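Local structure of tail fiber protein (Acinetobacter phage AM24, 5W5P) at residues T194-T199 against P248-T253; V260-N265 against V282-N287; G410-A415 against G429-G434; G511-K516 against T542-L547. The protein probably recognises, and may also cleave, the capsular polysaccharide of its Acinetobacter baumannii host, as phage tailspikes commonly do. All coordinates share one frame; numbering follows the deposited sequence.

In the fold
Contacts 1, 2 and 3 lie along one parallel beta-helix, whereas contact 4 belongs to the antiparallel C-terminal domain, about 44 Å between centres from contact 3. Contact 1 is a surface contact, a loop-to-loop meeting held by weak or long charge pairs. The other three are buried and rest on backbone hydrogen bonding between strands. Contacts 2 and 3 join successive coils of the helix and touch the second subunit, but contact 2 places charged side chains where the three subunits converge, while contact 3 relies on an asparagine ladder and a tryptophan. Contact 4 also meets the second subunit and pairs antiparallel strands, one of them rich in alanine.

Contact 1 of 4, residues T194-T199 against P248-T253; sequences TDDLYT and PRRNET
The guanidinium groups of Arg249 and Arg250 both turn an edge to the carboxylate of Asp196, OD1 lying near the plane of the first and OD2 near the plane of the second. The result is a three-residue salt-bridge network between two surface loops of the parallel beta-helix, one leading into strand 199-204 and the other following strand 241-244. The carboxylate is turned by 43° against the guanidinium of Arg249, so the pair is edge-on but not coplanar. Distances are generous: Arg250 NE sits 3.4 Å from Asp196 OD2 in a weak hydrogen bond, and Arg249 NE is a long 3.7 Å from Asp196 OD1. Asp196 and Arg249 have their stronger partners outside the two loops. Asp196 OD1 is hydrogen-bonded to the hydroxyl of Tyr227, and Arg249 NH1 forms a salt bridge with Asp224.

The two arginines reach the same acid by different routes. The chain of Arg249 runs extended from CG to NE. Arg250 CG, set beside its own backbone N, lies 4.1 Å from Asp196 CB, and the bends at chi2 and chi3 then carry CD and NE round toward OD2. Backbone shape presents the partners: Asp196 is the centre of an inverse gamma turn, and Arg249 to Glu252 form a type II' beta turn closed by Glu252 N on Arg249 O. Arg250, second in that turn, gives its N-H weakly to Thr194 O at 3.4 Å. The same carbonyl oxygen, Thr194 O, lies 3.2 Å from Arg249 CB.

Contact 2 of 4, residues V260-N265 against V282-N287; sequences VTIEEN and VTVSRN
Val260 to Glu263 and Val282 to Ser285 run side by side as parallel strands, their directions 1° apart, one coil of the beta-helix beside the next. Backbone hydrogen bonds make the ladder: Thr283 N donates to Val260 O at 2.9 Å, Ile262 N to Thr283 O at 2.7 Å, and Ser285 N to Ile262 O at 3.0 Å.

Among the charged groups, Glu263 stretches out alongside Arg286 and its OE1 receives Arg286 NE at 2.8 Å, on the anti side of the carboxylate; NH2 adds a weaker bond to the same oxygen. Ser285 CB lies 3.4 Å above one face of that guanidinium, offset toward the rim.

Thr261 and Thr283 point the same way with OG1 anti to the carbonyl carbon, and one water joins them, 2.8 Å from Thr261 OG1 and 2.6 Å from Thr283 OG1. Apolar packing occupies the other sheet face, where Ile262 CB meets Val284 CG2 at 4.3 Å.

Glu264 pairs with Lys232 of the second subunit, and Arg286 lies close to Arg286 of both other subunits, a crowding of like charge that the salt bridges to Glu263 may offset. Strand 229-232 continues the ladder beyond Thr261 and Glu263, while Ile262 and Val284 pack against Ile274 of strand 272-276, and strand 306-310 takes up Val282 and Thr283 on the far side of strand 279-285.

Contact 3 of 4, residues G410-A415 against G429-G434; sequences GNWTNA and GNAFSG
Asn411 and Asn430 stand side by side as rungs of an asparagine ladder, a motif known from parallel beta-helices, with their amide planes 5° apart. From its base outward, Asn411 meets one atom of its neighbour throughout: CB lies 3.3 Å from Asn430 OD1, CG lies 3.6 Å from that oxygen, and at the tip ND2 donates to Asn430 OD1 at 2.9 Å. This last bond lies in the carbonyl plane of the acceptor. The main-chain N of Asn411 reaches the same OD1 from a direction tilted out of that plane, and two N-H groups therefore grip one buried oxygen and hold the amide's rotation. Both side chains set CG anti to the carbonyl carbon, and similar chi2 values, -83° and -70°, keep the amides nearly coplanar.

Beyond the ladder the strands pair in parallel, Ala431 N bonding to Asn411 O at 2.7 Å, Thr413 N to Ala431 O and Ser433 N to Thr413 O. The indole of Trp412 lies across this pair: its CD1 is 3.4 Å from Ala431 CB, and CZ2, farther out, is 3.5 Å from Ser433 CB. Thr413 OG1 accepts from Ala415 N in an ST turn just after the strand and is also hydrogen-bonded to Asp388.

Asn372, on strand 365-375, continues the ladder by bonding to Asn411 OD1, and Trp412 pairs with that strand through its backbone. The indole itself stacks on Tyr329 of the second subunit, which places strands 412-413 and 431-432 at the border between chains.

Contact 4 of 4, residues G511-K516 against T542-L547; sequences GAAVAK and TGFTQL
The beta hairpin of strands 509-523 and 535-546, part of an antiparallel sheet in the C-terminal domain, carries a classic beta bulge where Thr542 and Gly543 both face Lys516. Away from the bulge, toward Ala512 and Leu547, the pairing is regular. Val514 and Thr545 form a hydrogen-bonded pair, Val514 N giving to Thr545 O at 3.0 Å and Thr545 N returning to Val514 O at 3.2 Å, while Leu547 N closes onto Ala512 O.

On the sheet face of Val514 and Thr545, methyl meets methyl: Val514 CG1 touches Thr545 CG2 at 3.5 Å. Each of these carbons sits between its own backbone N and carbonyl carbon, at chi1 49° for Val514. The other face holds Ala513, whose CB lies 3.5 Å from Gln546 CB and also approaches CE1 of the Phe544 ring obliquely. Ala515 CB comes to the edge of that ring, near its plane, 4.4 Å from CD1 of Phe544.

Strand 492-503 pairs with the other edge of strand 509-523, and Val514 packs on Leu519 of the second subunit. Lys516 CG passes near Gly543 and the chain then folds at chi2 and chi3, and NZ bonds to Asn497 and forms a salt bridge with Asp495 of the second subunit.

The bulge makes one carbonyl serve two donors: Lys516 O accepts Thr542 N at 2.7 Å and Gly543 N at 3.2 Å. Two N-H groups thus meet a single oxygen of Lys516, whose ammonium is probably balanced by Asp495 of the second subunit.

Contact 1 of 4, residues T194-T199 against P248-T253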
loop_
_atom_site.group_PDB
_atom_site.type_symbol
_atom_site.label_atom_id
_atom_site.label_comp_id
_atom_site.label_asym_id
_atom_site.label_seq_id
_atom_site.Cartn_x
_atom_site.Cartn_y
_atom_site.Cartn_z
ATOM N N THR A 194 -5.817 -28.747 -22.148
ATOM C CA THR A 194 -4.559 -28.281 -21.584
ATOM C C THR A 194 -4.040 -27.029 -22.281
ATOM O O THR A 194 -3.008 -26.492 -21.869
ATOM C CB THR A 194 -3.497 -29.385 -21.641
ATOM O OG1 THR A 194 -3.207 -29.710 -23.006
ATOM C CG2 THR A 194 -3.985 -30.625 -20.912
ATOM N N ASP A 195 -4.741 -26.532 -23.297
ATOM C CA ASP A 195 -4.310 -25.324 -23.981
ATOM C C ASP A 195 -4.799 -24.092 -23.232
ATOM O O ASP A 195 -5.751 -24.149 -22.446
ATOM C CB ASP A 195 -4.816 -25.311 -25.423
ATOM C CG ASP A 195 -4.034 -26.247 -26.318
ATOM O OD1 ASP A 195 -2.842 -26.481 -26.030
ATOM O OD2 ASP A 195 -4.603 -26.746 -27.310
ATOM N N ASP A 196 -4.126 -22.968 -23.479
ATOM C CA ASP A 196 -4.431 -21.712 -22.792
ATOM C C ASP A 196 -5.567 -20.984 -23.517
ATOM O O ASP A 196 -5.394 -19.931 -24.132
ATOM C CB ASP A 196 -3.184 -20.845 -22.688
ATOM C CG ASP A 196 -3.164 -20.011 -21.422
ATOM O OD1 ASP A 196 -4.072 -20.194 -20.582
ATOM O OD2 ASP A 196 -2.244 -19.172 -21.267
ATOM N N LEU A 197 -6.760 -21.568 -23.409
ATOM C CA LEU A 197 -7.948 -21.048 -24.088
ATOM C C LEU A 197 -8.588 -19.954 -23.232
ATOM O O LEU A 197 -9.717 -20.064 -22.752
ATOM C CB LEU A 197 -8.925 -22.177 -24.380
ATOM C CG LEU A 197 -8.310 -23.437 -24.992
ATOM C CD1 LEU A 197 -9.385 -24.484 -25.255
ATOM C CD2 LEU A 197 -7.577 -23.090 -26.279
ATOM N N TYR A 198 -7.833 -18.878 -23.057
ATOM C CA TYR A 198 -8.205 -17.791 -22.165
ATOM C C TYR A 198 -8.776 -16.611 -22.941
ATOM O O TYR A 198 -8.750 -16.558 -24.171
ATOM C CB TYR A 198 -6.986 -17.334 -21.348
ATOM C CG TYR A 198 -6.044 -16.445 -22.136
ATOM C CD1 TYR A 198 -5.098 -16.992 -22.994
ATOM C CD2 TYR A 198 -6.111 -15.057 -22.032
ATOM C CE1 TYR A 198 -4.244 -16.189 -23.723
ATOM C CE2 TYR A 198 -5.260 -14.245 -22.759
ATOM C CZ TYR A 198 -4.331 -14.817 -23.604
ATOM O OH TYR A 198 -3.488 -14.009 -24.329
ATOM N N THR A 199 -9.283 -15.641 -22.188
ATOM C CA THR A 199 -9.551 -14.314 -22.723
ATOM C C THR A 199 -9.322 -13.321 -21.592
ATOM O O THR A 199 -9.473 -13.666 -20.417
ATOM C CB THR A 199 -10.967 -14.212 -23.318
ATOM O OG1 THR A 199 -11.139 -12.934 -23.942
ATOM C CG2 THR A 199 -12.036 -14.412 -22.249
ATOM N N PRO A 248 -5.338 -28.162 -15.120
ATOM C CA PRO A 248 -3.913 -28.056 -15.458
ATOM C C PRO A 248 -3.721 -27.659 -16.913
ATOM O O PRO A 248 -4.410 -28.153 -17.809
ATOM C CB PRO A 248 -3.372 -29.467 -15.187
ATOM C CG PRO A 248 -4.418 -30.140 -14.343
ATOM C CD PRO A 248 -5.719 -29.536 -14.754
ATOM N N ARG A 249 -2.775 -26.754 -17.142
ATOM C CA ARG A 249 -2.483 -26.288 -18.489
ATOM C C ARG A 249 -1.117 -25.619 -18.493
ATOM O O ARG A 249 -0.602 -25.213 -17.448
ATOM C CB ARG A 249 -3.555 -25.320 -18.990
ATOM C CG ARG A 249 -3.587 -24.012 -18.239
ATOM C CD ARG A 249 -4.956 -23.376 -18.314
ATOM N NE ARG A 249 -4.996 -22.118 -17.582
ATOM C CZ ARG A 249 -5.313 -22.009 -16.298
ATOM N NH1 ARG A 249 -5.633 -23.089 -15.595
ATOM N NH2 ARG A 249 -5.318 -20.814 -15.720
ATOM N N ARG A 250 -0.540 -25.518 -19.689
ATOM C CA ARG A 250 0.771 -24.890 -19.916
ATOM C C ARG A 250 1.805 -25.622 -19.063
ATOM O O ARG A 250 1.871 -26.860 -19.133
ATOM C CB ARG A 250 0.655 -23.394 -19.671
ATOM C CG ARG A 250 -0.072 -22.666 -20.773
ATOM C CD ARG A 250 0.858 -21.719 -21.501
ATOM N NE ARG A 250 0.922 -20.418 -20.843
ATOM C CZ ARG A 250 2.045 -19.852 -20.415
ATOM N NH1 ARG A 250 3.205 -20.473 -20.578
ATOM N NH2 ARG A 250 2.008 -18.663 -19.829
ATOM N N ASN A 251 2.611 -24.922 -18.264
ATOM C CA ASN A 251 3.666 -25.525 -17.462
ATOM C C ASN A 251 3.195 -25.959 -16.082
ATOM O O ASN A 251 4.033 -26.285 -15.235
ATOM C CB ASN A 251 4.834 -24.546 -17.297
ATOM C CG ASN A 251 5.184 -23.823 -18.582
ATOM O OD1 ASN A 251 5.629 -24.437 -19.550
ATOM N ND2 ASN A 251 4.989 -22.507 -18.594
ATOM N N GLU A 252 1.890 -25.959 -15.825
ATOM C CA GLU A 252 1.365 -26.215 -14.492
ATOM C C GLU A 252 0.647 -27.554 -14.438
ATOM O O GLU A 252 -0.067 -27.927 -15.374
ATOM C CB GLU A 252 0.415 -25.099 -14.057
ATOM C CG GLU A 252 1.024 -23.713 -14.124
ATOM C CD GLU A 252 2.321 -23.600 -13.342
ATOM O OE1 GLU A 252 2.432 -24.213 -12.255
ATOM O OE2 GLU A 252 3.229 -22.887 -13.816
ATOM N N THR A 253 0.842 -28.271 -13.334
ATOM C CA THR A 253 0.199 -29.557 -13.106
ATOM C C THR A 253 -1.106 -29.428 -12.337
ATOM O O THR A 253 -1.776 -30.439 -12.099
ATOM C CB THR A 253 1.149 -30.499 -12.360
ATOM O OG1 THR A 253 1.685 -29.830 -11.210
ATOM C CG2 THR A 253 2.294 -30.919 -13.267
#

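Contact 2 of 4, residues V260-N265 against V282-N287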
loop_
_atom_site.group_PDB
_atom_site.type_symbol
_atom_site.label_atom_id
_atom_site.label_comp_id
_atom_site.label_asym_id
_atom_site.label_seq_id
_atom_site.Cartn_x
_atom_site.Cartn_y
_atom_site.Cartn_z
ATOM N N VAL A 260 -5.499 -11.491 -11.259
ATOM C CA VAL A 260 -6.845 -11.287 -10.734
ATOM C C VAL A 260 -6.746 -10.291 -9.587
ATOM O O VAL A 260 -5.971 -10.501 -8.645
ATOM C CB VAL A 260 -7.485 -12.605 -10.268
ATOM C CG1 VAL A 260 -8.812 -12.336 -9.548
ATOM C CG2 VAL A 260 -7.696 -13.539 -11.450
ATOM N N THR A 261 -7.516 -9.206 -9.674
ATOM C CA THR A 261 -7.567 -8.174 -8.647
ATOM C C THR A 261 -8.979 -8.131 -8.082
ATOM O O THR A 261 -9.931 -7.825 -8.808
ATOM C CB THR A 261 -7.175 -6.806 -9.211
ATOM O OG1 THR A 261 -5.808 -6.833 -9.637
ATOM C CG2 THR A 261 -7.355 -5.710 -8.159
ATOM N N ILE A 262 -9.112 -8.438 -6.797
ATOM C CA ILE A 262 -10.391 -8.456 -6.099
ATOM C C ILE A 262 -10.346 -7.347 -5.057
ATOM O O ILE A 262 -9.683 -7.486 -4.020
ATOM C CB ILE A 262 -10.663 -9.824 -5.458
ATOM C CG1 ILE A 262 -10.628 -10.915 -6.526
ATOM C CG2 ILE A 262 -11.985 -9.819 -4.711
ATOM C CD1 ILE A 262 -10.869 -12.307 -5.995
ATOM N N GLU A 263 -11.047 -6.244 -5.326
ATOM C CA GLU A 263 -10.879 -5.018 -4.560
ATOM C C GLU A 263 -12.214 -4.302 -4.396
ATOM O O GLU A 263 -13.004 -4.231 -5.338
ATOM C CB GLU A 263 -9.863 -4.090 -5.245
ATOM C CG GLU A 263 -9.366 -2.940 -4.383
ATOM C CD GLU A 263 -8.298 -2.100 -5.073
ATOM O OE1 GLU A 263 -7.656 -1.274 -4.390
ATOM O OE2 GLU A 263 -8.109 -2.261 -6.297
ATOM N N GLU A 264 -12.455 -3.779 -3.190
ATOM C CA GLU A 264 -13.607 -2.916 -2.898
ATOM C C GLU A 264 -14.941 -3.628 -3.139
ATOM O O GLU A 264 -15.860 -3.087 -3.762
ATOM C CB GLU A 264 -13.526 -1.609 -3.690
ATOM C CG GLU A 264 -12.675 -0.533 -3.013
ATOM C CD GLU A 264 -11.653 0.098 -3.951
ATOM O OE1 GLU A 264 -11.995 0.331 -5.135
ATOM O OE2 GLU A 264 -10.510 0.356 -3.503
ATOM N N ASN A 265 -15.057 -4.844 -2.613
ATOM C CA ASN A 265 -16.280 -5.632 -2.692
ATOM C C ASN A 265 -16.875 -5.814 -1.302
ATOM O O ASN A 265 -16.261 -5.483 -0.286
ATOM C CB ASN A 265 -16.029 -7.005 -3.327
ATOM C CG ASN A 265 -15.604 -6.909 -4.773
ATOM O OD1 ASN A 265 -16.385 -6.503 -5.639
ATOM N ND2 ASN A 265 -14.360 -7.287 -5.048
ATOM N N VAL A 282 -1.630 -11.767 -7.962
ATOM C CA VAL A 282 -2.930 -11.862 -7.314
ATOM C C VAL A 282 -3.060 -10.699 -6.341
ATOM O O VAL A 282 -2.115 -10.380 -5.612
ATOM C CB VAL A 282 -3.095 -13.215 -6.594
ATOM C CG1 VAL A 282 -4.335 -13.216 -5.694
ATOM C CG2 VAL A 282 -3.129 -14.349 -7.608
ATOM N N THR A 283 -4.221 -10.044 -6.352
ATOM C CA THR A 283 -4.497 -8.925 -5.459
ATOM C C THR A 283 -5.859 -9.128 -4.815
ATOM O O THR A 283 -6.852 -9.342 -5.518
ATOM C CB THR A 283 -4.469 -7.584 -6.205
ATOM O OG1 THR A 283 -3.269 -7.490 -6.984
ATOM C CG2 THR A 283 -4.521 -6.434 -5.213
ATOM N N VAL A 284 -5.899 -9.084 -3.482
ATOM C CA VAL A 284 -7.162 -9.141 -2.755
ATOM C C VAL A 284 -7.113 -8.099 -1.645
ATOM O O VAL A 284 -6.664 -8.387 -0.531
ATOM C CB VAL A 284 -7.431 -10.554 -2.199
ATOM C CG1 VAL A 284 -8.746 -10.582 -1.449
ATOM C CG2 VAL A 284 -7.425 -11.600 -3.321
ATOM N N SER A 285 -7.575 -6.881 -1.940
ATOM C CA SER A 285 -7.377 -5.743 -1.053
ATOM C C SER A 285 -8.667 -4.956 -0.855
ATOM O O SER A 285 -9.488 -4.830 -1.769
ATOM C CB SER A 285 -6.296 -4.803 -1.600
ATOM O OG SER A 285 -5.044 -5.456 -1.693
ATOM N N ARG A 286 -8.827 -4.421 0.364
ATOM C CA ARG A 286 -9.862 -3.438 0.690
ATOM C C ARG A 286 -11.269 -3.980 0.414
ATOM O O ARG A 286 -12.119 -3.305 -0.168
ATOM C CB ARG A 286 -9.617 -2.119 -0.058
ATOM C CG ARG A 286 -8.353 -1.377 0.382
ATOM C CD ARG A 286 -7.876 -0.371 -0.666
ATOM N NE ARG A 286 -7.062 -0.992 -1.712
ATOM C CZ ARG A 286 -5.743 -1.165 -1.639
ATOM N NH1 ARG A 286 -5.074 -0.765 -0.570
ATOM N NH2 ARG A 286 -5.087 -1.740 -2.639
ATOM N N ASN A 287 -11.521 -5.205 0.861
ATOM C CA ASN A 287 -12.839 -5.814 0.769
ATOM C C ASN A 287 -13.450 -5.947 2.158
ATOM O O ASN A 287 -12.761 -6.301 3.116
ATOM C CB ASN A 287 -12.783 -7.198 0.111
ATOM C CG ASN A 287 -12.128 -7.180 -1.252
ATOM O OD1 ASN A 287 -10.919 -7.401 -1.379
ATOM N ND2 ASN A 287 -12.926 -6.949 -2.283
HETATM O O HOH W 1 -3.433 -8.306 -9.460
HETATM O O HOH W 2 -15.358 -2.669 0.088
#

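Contact 3 of 4, residues G410-A415 against G429-G434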
loop_
_atom_site.group_PDB
_atom_site.type_symbol
_atom_site.label_atom_id
_atom_site.label_comp_id
_atom_site.label_asym_id
_atom_site.label_seq_id
_atom_site.Cartn_x
_atom_site.Cartn_y
_atom_site.Cartn_z
ATOM N N GLY A 410 5.373 -3.587 12.704
ATOM C CA GLY A 410 4.286 -2.735 13.151
ATOM C C GLY A 410 2.921 -3.382 13.244
ATOM O O GLY A 410 1.911 -2.673 13.181
ATOM N N ASN A 411 2.858 -4.704 13.394
ATOM C CA ASN A 411 1.593 -5.413 13.533
ATOM C C ASN A 411 1.145 -5.438 14.992
ATOM O O ASN A 411 1.917 -5.156 15.909
ATOM C CB ASN A 411 1.710 -6.845 13.006
ATOM C CG ASN A 411 2.215 -6.901 11.576
ATOM O OD1 ASN A 411 1.443 -6.738 10.625
ATOM N ND2 ASN A 411 3.523 -7.125 11.414
ATOM N N TRP A 412 -0.122 -5.793 15.197
ATOM C CA TRP A 412 -0.732 -5.856 16.520
ATOM C C TRP A 412 -1.503 -7.158 16.646
ATOM O O TRP A 412 -2.377 -7.447 15.821
ATOM C CB TRP A 412 -1.683 -4.673 16.760
ATOM C CG TRP A 412 -2.180 -4.549 18.177
ATOM C CD1 TRP A 412 -1.742 -3.663 19.119
ATOM C CD2 TRP A 412 -3.213 -5.325 18.808
ATOM N NE1 TRP A 412 -2.430 -3.842 20.294
ATOM C CE2 TRP A 412 -3.338 -4.854 20.131
ATOM C CE3 TRP A 412 -4.038 -6.374 18.386
ATOM C CZ2 TRP A 412 -4.254 -5.394 21.034
ATOM C CZ3 TRP A 412 -4.942 -6.915 19.284
ATOM C CH2 TRP A 412 -5.043 -6.424 20.594
ATOM N N THR A 413 -1.202 -7.928 17.689
ATOM C CA THR A 413 -1.927 -9.158 17.966
ATOM C C THR A 413 -2.217 -9.247 19.457
ATOM O O THR A 413 -1.584 -8.580 20.278
ATOM C CB THR A 413 -1.149 -10.403 17.506
ATOM O OG1 THR A 413 -2.014 -11.546 17.516
ATOM C CG2 THR A 413 0.048 -10.669 18.422
ATOM N N ASN A 414 -3.213 -10.068 19.795
ATOM C CA ASN A 414 -3.460 -10.470 21.172
ATOM C C ASN A 414 -3.642 -11.978 21.261
ATOM O O ASN A 414 -4.206 -12.479 22.238
ATOM C CB ASN A 414 -4.667 -9.735 21.766
ATOM C CG ASN A 414 -5.973 -10.062 21.054
ATOM O OD1 ASN A 414 -5.989 -10.694 19.997
ATOM N ND2 ASN A 414 -7.078 -9.611 21.632
ATOM N N ALA A 415 -3.184 -12.702 20.247
ATOM C CA ALA A 415 -3.249 -14.149 20.223
ATOM C C ALA A 415 -2.029 -14.724 20.937
ATOM O O ALA A 415 -1.131 -13.999 21.371
ATOM C CB ALA A 415 -3.342 -14.647 18.783
ATOM N N GLY A 429 8.662 -3.326 15.957
ATOM C CA GLY A 429 7.459 -2.522 16.031
ATOM C C GLY A 429 6.173 -3.283 16.261
ATOM O O GLY A 429 5.098 -2.675 16.216
ATOM N N ASN A 430 6.242 -4.586 16.511
ATOM C CA ASN A 430 5.043 -5.393 16.682
ATOM C C ASN A 430 4.550 -5.338 18.122
ATOM O O ASN A 430 5.331 -5.161 19.066
ATOM C CB ASN A 430 5.314 -6.846 16.285
ATOM C CG ASN A 430 5.714 -6.985 14.828
ATOM O OD1 ASN A 430 4.894 -6.799 13.919
ATOM N ND2 ASN A 430 6.982 -7.308 14.595
ATOM N N ALA A 431 3.240 -5.516 18.287
ATOM C CA ALA A 431 2.600 -5.498 19.594
ATOM C C ALA A 431 2.047 -6.879 19.916
ATOM O O ALA A 431 1.340 -7.472 19.097
ATOM C CB ALA A 431 1.486 -4.460 19.644
ATOM N N PHE A 432 2.364 -7.381 21.104
ATOM C CA PHE A 432 1.940 -8.708 21.556
ATOM C C PHE A 432 1.108 -8.551 22.824
ATOM O O PHE A 432 1.536 -8.926 23.916
ATOM C CB PHE A 432 3.149 -9.614 21.789
ATOM C CG PHE A 432 4.117 -9.624 20.648
ATOM C CD1 PHE A 432 3.942 -10.496 19.589
ATOM C CD2 PHE A 432 5.197 -8.753 20.629
ATOM C CE1 PHE A 432 4.829 -10.503 18.533
ATOM C CE2 PHE A 432 6.087 -8.755 19.575
ATOM C CZ PHE A 432 5.907 -9.630 18.526
ATOM N N SER A 433 -0.087 -7.997 22.670
ATOM C CA SER A 433 -0.946 -7.750 23.818
ATOM C C SER A 433 -1.347 -9.073 24.467
ATOM O O SER A 433 -1.739 -10.023 23.784
ATOM C CB SER A 433 -2.175 -6.953 23.373
ATOM O OG SER A 433 -3.247 -7.076 24.284
ATOM N N GLY A 434 -1.212 -9.147 25.793
ATOM C CA GLY A 434 -1.505 -10.362 26.525
ATOM C C GLY A 434 -0.476 -11.466 26.394
ATOM O O GLY A 434 -0.558 -12.457 27.131
HETATM O O HOH W 3 -6.417 -7.587 24.205
#

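Contact 4 of 4, residues G511-K516 against T542-L547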
loop_
_atom_site.group_PDB
_atom_site.type_symbol
_atom_site.label_atom_id
_atom_site.label_comp_id
_atom_site.label_asym_id
_atom_site.label_seq_id
_atom_site.Cartn_x
_atom_site.Cartn_y
_atom_site.Cartn_z
ATOM N N GLY A 511 50.745 2.175 7.629
ATOM C CA GLY A 511 50.442 1.349 8.782
ATOM C C GLY A 511 48.955 1.336 9.046
ATOM O O GLY A 511 48.199 2.158 8.515
ATOM N N ALA A 512 48.538 0.386 9.879
ATOM C CA ALA A 512 47.127 0.242 10.199
ATOM C C ALA A 512 46.991 -0.477 11.531
ATOM O O ALA A 512 47.728 -1.422 11.811
ATOM C CB ALA A 512 46.371 -0.516 9.098
ATOM N N ALA A 513 46.038 -0.022 12.336
ATOM C CA ALA A 513 45.781 -0.603 13.642
ATOM C C ALA A 513 44.328 -0.347 14.009
ATOM O O ALA A 513 43.616 0.400 13.330
ATOM C CB ALA A 513 46.719 -0.021 14.705
ATOM N N VAL A 514 43.890 -0.971 15.097
ATOM C CA VAL A 514 42.540 -0.759 15.608
ATOM C C VAL A 514 42.581 -0.872 17.126
ATOM O O VAL A 514 43.232 -1.768 17.675
ATOM C CB VAL A 514 41.528 -1.745 14.985
ATOM C CG1 VAL A 514 42.050 -3.168 15.051
ATOM C CG2 VAL A 514 40.159 -1.630 15.653
ATOM N N ALA A 515 41.917 0.063 17.799
ATOM C CA ALA A 515 41.802 0.073 19.249
ATOM C C ALA A 515 40.362 -0.202 19.656
ATOM O O ALA A 515 39.421 0.285 19.020
ATOM C CB ALA A 515 42.256 1.415 19.831
ATOM N N LYS A 516 40.194 -0.984 20.715
ATOM C CA LYS A 516 38.892 -1.234 21.318
ATOM C C LYS A 516 38.843 -0.523 22.665
ATOM O O LYS A 516 39.634 -0.836 23.563
ATOM C CB LYS A 516 38.648 -2.734 21.482
ATOM C CG LYS A 516 38.969 -3.557 20.241
ATOM C CD LYS A 516 38.089 -3.165 19.068
ATOM C CE LYS A 516 36.623 -3.451 19.369
ATOM N NZ LYS A 516 35.720 -3.206 18.201
ATOM N N THR A 542 40.429 -1.799 25.970
ATOM C CA THR A 542 40.100 -3.209 26.141
ATOM C C THR A 542 40.789 -4.107 25.125
ATOM O O THR A 542 40.971 -5.300 25.388
ATOM C CB THR A 542 38.585 -3.429 26.047
ATOM O OG1 THR A 542 38.194 -3.564 24.673
ATOM C CG2 THR A 542 37.840 -2.265 26.672
ATOM N N GLY A 543 41.166 -3.574 23.969
ATOM C CA GLY A 543 41.789 -4.384 22.941
ATOM C C GLY A 543 42.612 -3.529 22.011
ATOM O O GLY A 543 42.336 -2.339 21.823
ATOM N N PHE A 544 43.639 -4.141 21.426
ATOM C CA PHE A 544 44.490 -3.446 20.473
ATOM C C PHE A 544 45.183 -4.474 19.593
ATOM O O PHE A 544 45.616 -5.522 20.078
ATOM C CB PHE A 544 45.527 -2.562 21.183
ATOM C CG PHE A 544 46.460 -1.853 20.244
ATOM C CD1 PHE A 544 46.094 -0.656 19.657
ATOM C CD2 PHE A 544 47.700 -2.387 19.941
ATOM C CE1 PHE A 544 46.945 -0.003 18.788
ATOM C CE2 PHE A 544 48.559 -1.739 19.074
ATOM C CZ PHE A 544 48.178 -0.545 18.495
ATOM N N THR A 545 45.269 -4.174 18.303
ATOM C CA THR A 545 46.058 -4.985 17.389
ATOM C C THR A 545 46.484 -4.108 16.225
ATOM O O THR A 545 45.775 -3.173 15.842
ATOM C CB THR A 545 45.291 -6.218 16.887
ATOM O OG1 THR A 545 46.039 -6.863 15.847
ATOM C CG2 THR A 545 43.936 -5.835 16.353
ATOM N N GLN A 546 47.657 -4.410 15.679
ATOM C CA GLN A 546 48.204 -3.656 14.565
ATOM C C GLN A 546 48.934 -4.608 13.638
ATOM O O GLN A 546 49.408 -5.667 14.056
ATOM C CB GLN A 546 49.158 -2.549 15.035
ATOM C CG GLN A 546 50.477 -3.048 15.607
ATOM C CD GLN A 546 51.248 -1.957 16.324
ATOM O OE1 GLN A 546 51.381 -0.839 15.824
ATOM N NE2 GLN A 546 51.746 -2.273 17.512
ATOM N N LEU A 547 49.013 -4.227 12.371
ATOM C CA LEU A 547 49.790 -4.988 11.409
ATOM C C LEU A 547 51.258 -4.597 11.519
ATOM O O LEU A 547 51.591 -3.409 11.571
ATOM C CB LEU A 547 49.266 -4.749 9.994
ATOM C CG LEU A 547 48.062 -5.614 9.630
ATOM C CD1 LEU A 547 47.132 -4.876 8.673
ATOM C CD2 LEU A 547 48.522 -6.941 9.043
#